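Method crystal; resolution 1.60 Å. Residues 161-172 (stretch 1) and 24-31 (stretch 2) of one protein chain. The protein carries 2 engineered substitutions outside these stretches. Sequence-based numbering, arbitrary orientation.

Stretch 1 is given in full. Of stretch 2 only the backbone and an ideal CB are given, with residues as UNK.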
# COMPACT_ATOMS: atom_id res chain seq x y z
N GLU F 161 3.23 23.41 -24.54
CA GLU F 161 2.84 23.25 -23.13
C GLU F 161 2.56 21.79 -22.77
O GLU F 161 3.02 21.28 -21.73
CB GLU F 161 1.61 24.12 -22.84
CG GLU F 161 1.86 25.63 -22.94
CD GLU F 161 1.72 26.22 -24.36
OE1 GLU F 161 1.48 25.47 -25.34
OE2 GLU F 161 1.87 27.45 -24.50
N GLU F 162 1.82 21.09 -23.63
CA GLU F 162 1.56 19.66 -23.45
C GLU F 162 2.86 18.85 -23.52
O GLU F 162 3.07 17.93 -22.72
CB GLU F 162 0.59 19.17 -24.53
CG GLU F 162 -0.81 19.72 -24.36
CD GLU F 162 -1.67 19.58 -25.62
OE1 GLU F 162 -1.13 19.25 -26.70
OE2 GLU F 162 -2.88 19.79 -25.51
N TYR F 163 3.71 19.20 -24.47
CA TYR F 163 5.02 18.55 -24.67
C TYR F 163 5.88 18.68 -23.42
O TYR F 163 6.50 17.71 -22.98
CB TYR F 163 5.72 19.21 -25.87
CG TYR F 163 7.02 18.58 -26.34
CD1 TYR F 163 7.05 17.78 -27.48
CD2 TYR F 163 8.22 18.83 -25.68
CE1 TYR F 163 8.25 17.23 -27.94
CE2 TYR F 163 9.42 18.27 -26.11
CZ TYR F 163 9.43 17.48 -27.25
OH TYR F 163 10.61 16.94 -27.69
N ALA F 164 5.89 19.87 -22.84
CA ALA F 164 6.66 20.14 -21.62
C ALA F 164 6.15 19.32 -20.44
O ALA F 164 6.95 18.81 -19.64
CB ALA F 164 6.63 21.64 -21.30
N TYR F 165 4.83 19.20 -20.31
CA TYR F 165 4.24 18.39 -19.25
C TYR F 165 4.63 16.91 -19.38
O TYR F 165 4.97 16.24 -18.40
CB TYR F 165 2.71 18.48 -19.25
CG TYR F 165 2.12 19.63 -18.46
CD1 TYR F 165 2.44 19.82 -17.11
CD2 TYR F 165 1.21 20.50 -19.05
CE1 TYR F 165 1.89 20.87 -16.39
CE2 TYR F 165 0.65 21.55 -18.33
CZ TYR F 165 0.99 21.72 -17.00
OH TYR F 165 0.43 22.76 -16.29
N ILE F 166 4.57 16.40 -20.61
CA ILE F 166 4.88 15.00 -20.87
C ILE F 166 6.37 14.73 -20.59
O ILE F 166 6.72 13.75 -19.93
CB ILE F 166 4.51 14.61 -22.33
CG1 ILE F 166 3.00 14.74 -22.56
CG2 ILE F 166 4.99 13.17 -22.65
CD1 ILE F 166 2.59 14.82 -24.04
N LYS F 167 7.23 15.62 -21.06
CA LYS F 167 8.66 15.52 -20.82
C LYS F 167 8.97 15.55 -19.32
O LYS F 167 9.82 14.80 -18.83
CB LYS F 167 9.40 16.65 -21.52
CG LYS F 167 10.89 16.44 -21.58
CD LYS F 167 11.57 17.57 -22.28
CE LYS F 167 13.06 17.40 -22.25
NZ LYS F 167 13.75 18.50 -22.96
N ASN F 168 8.27 16.41 -18.59
CA ASN F 168 8.48 16.53 -17.14
C ASN F 168 8.04 15.24 -16.44
O ASN F 168 8.75 14.73 -15.56
CB ASN F 168 7.71 17.73 -16.59
CG ASN F 168 7.88 17.91 -15.10
OD1 ASN F 168 6.90 18.09 -14.37
ND2 ASN F 168 9.13 17.87 -14.63
N ASP F 169 6.88 14.72 -16.81
CA ASP F 169 6.38 13.47 -16.22
C ASP F 169 7.36 12.32 -16.39
O ASP F 169 7.68 11.63 -15.42
CB ASP F 169 5.05 13.03 -16.84
CG ASP F 169 3.87 13.81 -16.31
OD1 ASP F 169 4.06 14.67 -15.43
OD2 ASP F 169 2.74 13.53 -16.78
N ILE F 170 7.84 12.10 -17.61
CA ILE F 170 8.77 10.98 -17.84
C ILE F 170 10.14 11.24 -17.19
O ILE F 170 10.80 10.31 -16.77
CB ILE F 170 8.90 10.60 -19.34
CG1 ILE F 170 9.55 11.72 -20.19
CG2 ILE F 170 7.52 10.21 -19.89
CD1 ILE F 170 9.54 11.41 -21.70
N GLN F 171 10.55 12.50 -17.08
CA GLN F 171 11.85 12.82 -16.50
C GLN F 171 11.82 12.67 -14.98
O GLN F 171 12.82 12.28 -14.40
CB GLN F 171 12.31 14.23 -16.90
CG GLN F 171 13.71 14.55 -16.37
CD GLN F 171 14.35 15.78 -16.98
OE1 GLN F 171 15.25 16.38 -16.39
NE2 GLN F 171 13.91 16.16 -18.16
N ILE F 172 10.69 12.98 -14.35
CA ILE F 172 10.57 12.77 -12.89
C ILE F 172 10.80 11.29 -12.57
O ILE F 172 11.61 10.95 -11.68
CB ILE F 172 9.20 13.21 -12.36
CG1 ILE F 172 9.11 14.73 -12.33
CG2 ILE F 172 8.95 12.63 -10.94
CD1 ILE F 172 7.69 15.25 -12.32
N UNK F 24 -4.49 6.66 -27.49
CA UNK F 24 -3.31 7.46 -27.15
C UNK F 24 -3.22 8.66 -28.11
O UNK F 24 -3.30 8.49 -29.34
CB UNK F 24 -2.04 6.61 -27.22
N UNK F 25 -3.10 9.87 -27.56
CA UNK F 25 -2.83 11.05 -28.38
C UNK F 25 -1.40 11.57 -28.23
O UNK F 25 -0.95 12.39 -29.02
CB UNK F 25 -3.82 12.16 -28.02
N UNK F 26 -0.69 11.10 -27.20
CA UNK F 26 0.73 11.40 -27.04
C UNK F 26 1.45 10.28 -26.32
O UNK F 26 0.87 9.61 -25.47
CB UNK F 26 0.92 12.71 -26.28
N UNK F 27 2.71 10.05 -26.71
CA UNK F 27 3.61 9.19 -25.95
C UNK F 27 4.90 9.95 -25.68
O UNK F 27 5.25 10.89 -26.40
CB UNK F 27 3.89 7.88 -26.70
N UNK F 28 5.62 9.50 -24.66
CA UNK F 28 6.97 9.97 -24.40
C UNK F 28 7.77 8.80 -23.90
O UNK F 28 7.25 7.95 -23.17
CB UNK F 28 6.99 11.13 -23.40
N UNK F 29 9.04 8.75 -24.31
CA UNK F 29 10.04 7.88 -23.67
C UNK F 29 11.32 8.64 -23.39
O UNK F 29 11.66 9.55 -24.11
CB UNK F 29 10.34 6.66 -24.55
N UNK F 30 12.01 8.25 -22.33
CA UNK F 30 13.26 8.90 -21.92
C UNK F 30 14.18 7.84 -21.31
O UNK F 30 13.78 7.12 -20.41
CB UNK F 30 13.00 10.03 -20.93
N UNK F 31 15.43 7.80 -21.80
CA UNK F 31 16.46 6.87 -21.31
C UNK F 31 16.79 7.26 -19.87
O UNK F 31 17.21 8.38 -19.60
CB UNK F 31 17.71 6.90 -22.19

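Stretch 1 is a continuous helix, its backbone bonded i to i+4 throughout, for example Ile170 N to Ile166 O at 3.1 Å. Stretch 2 runs past it as an extended strand, at 41° to the helix direction, with a closest axial approach of 8.1 Å. The helix turns Glu162, Ile166 and Ile170 toward the strand, so it offers a carboxylate at one end and aliphatic carbon beyond it.

Position 24 lies out of reach, with nothing of stretch 1 within 5.5 Å of its ideal CB; the helix sets no preference. It is Val24.

Position 25, where the chain turns a corner, has phi/psi of -107/-14 and a CB pointing sideways. Only a long side chain could come back to the helix, where Glu162 is the likely neighbor; a large aromatic or a long polar or basic chain would serve. The residue is Trp25. With chi1 at 65° (p), its ring extends to the helix, and CZ3 lies 3.7 Å from Glu162 OE1, an oblique approach rather than a hydrogen bond.

Position 26 has extended angles (-151/146) and points toward the helix. Its ideal CB is already 3.5 Å from Ile166 CD1, which is tight, so a small side chain suits best. Ala26 fits, its CB making that 3.5 Å apolar contact with Ile166 CD1.

Position 27 points away, leaving the helix no say in its identity; it is Tyr27.

Position 28 is the most restrictive. Its CA is 6.5 Å from Ile166 CA, and an ideal CB would sit 3.0 Å from Ile166 CG2, a clash, and 3.1 Å from Ile170 CD1. The phi/psi of -143/143 are open to residues other than proline, so the steric evidence, not the backbone angles, favors glycine. It is Gly28: Ile166 CG2 approaches its CA to 4.2 Å, and Ile170 CD1 its C to 3.8 Å.

Position 29 again points away, and many side chains would do. In Tyr29 the contact is through the backbone, with C 3.7 Å from Ile170 CD1.

Position 30 returns toward the helix with more room: its ideal CB is 3.8 Å from Ile170 CD1 and 5.2 Å from Gln171 N. A medium to long apolar chain, such as methionine or leucine, would suit. Met30, with chi angles t, t, m, has the largest covered area in either stretch. Its CB packs 3.8 Å from Ile170 CD1, SD reaches 3.6 Å from Gln171 CB, and CE lies 4.2 Å from Lys167 CG.

Position 31 is out of reach and unconstrained here; it is Asn31.

Stretch 2 (24-31) VWAYGYMN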
# COMPACT_ATOMS: atom_id res chain seq x y z
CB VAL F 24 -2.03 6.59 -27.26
CG1 VAL F 24 -0.76 7.43 -27.14
CG2 VAL F 24 -2.07 5.50 -26.18
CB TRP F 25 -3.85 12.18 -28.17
CG TRP F 25 -3.88 12.81 -26.79
CD1 TRP F 25 -4.74 12.51 -25.79
CD2 TRP F 25 -3.06 13.88 -26.31
NE1 TRP F 25 -4.52 13.32 -24.71
CE2 TRP F 25 -3.49 14.17 -25.00
CE3 TRP F 25 -2.01 14.64 -26.87
CZ2 TRP F 25 -2.88 15.16 -24.22
CZ3 TRP F 25 -1.42 15.63 -26.09
CH2 TRP F 25 -1.86 15.89 -24.78
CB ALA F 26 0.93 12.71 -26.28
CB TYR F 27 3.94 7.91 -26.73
CG TYR F 27 4.88 8.11 -27.92
CD1 TYR F 27 6.27 8.20 -27.74
CD2 TYR F 27 4.39 8.22 -29.21
CE1 TYR F 27 7.13 8.38 -28.84
CE2 TYR F 27 5.24 8.38 -30.30
CZ TYR F 27 6.62 8.47 -30.10
OH TYR F 27 7.48 8.65 -31.17
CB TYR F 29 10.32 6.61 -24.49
CG TYR F 29 11.00 6.79 -25.83
CD1 TYR F 29 12.37 7.08 -25.92
CD2 TYR F 29 10.28 6.63 -27.01
CE1 TYR F 29 13.00 7.23 -27.15
CE2 TYR F 29 10.91 6.78 -28.25
CZ TYR F 29 12.28 7.07 -28.31
OH TYR F 29 12.91 7.22 -29.52
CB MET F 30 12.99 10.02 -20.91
CG MET F 30 14.25 10.69 -20.40
SD MET F 30 13.98 12.15 -19.38
CE MET F 30 13.59 13.38 -20.61
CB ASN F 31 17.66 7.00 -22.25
CG ASN F 31 18.77 5.99 -21.99
OD1 ASN F 31 19.51 5.63 -22.91
ND2 ASN F 31 18.91 5.56 -20.77
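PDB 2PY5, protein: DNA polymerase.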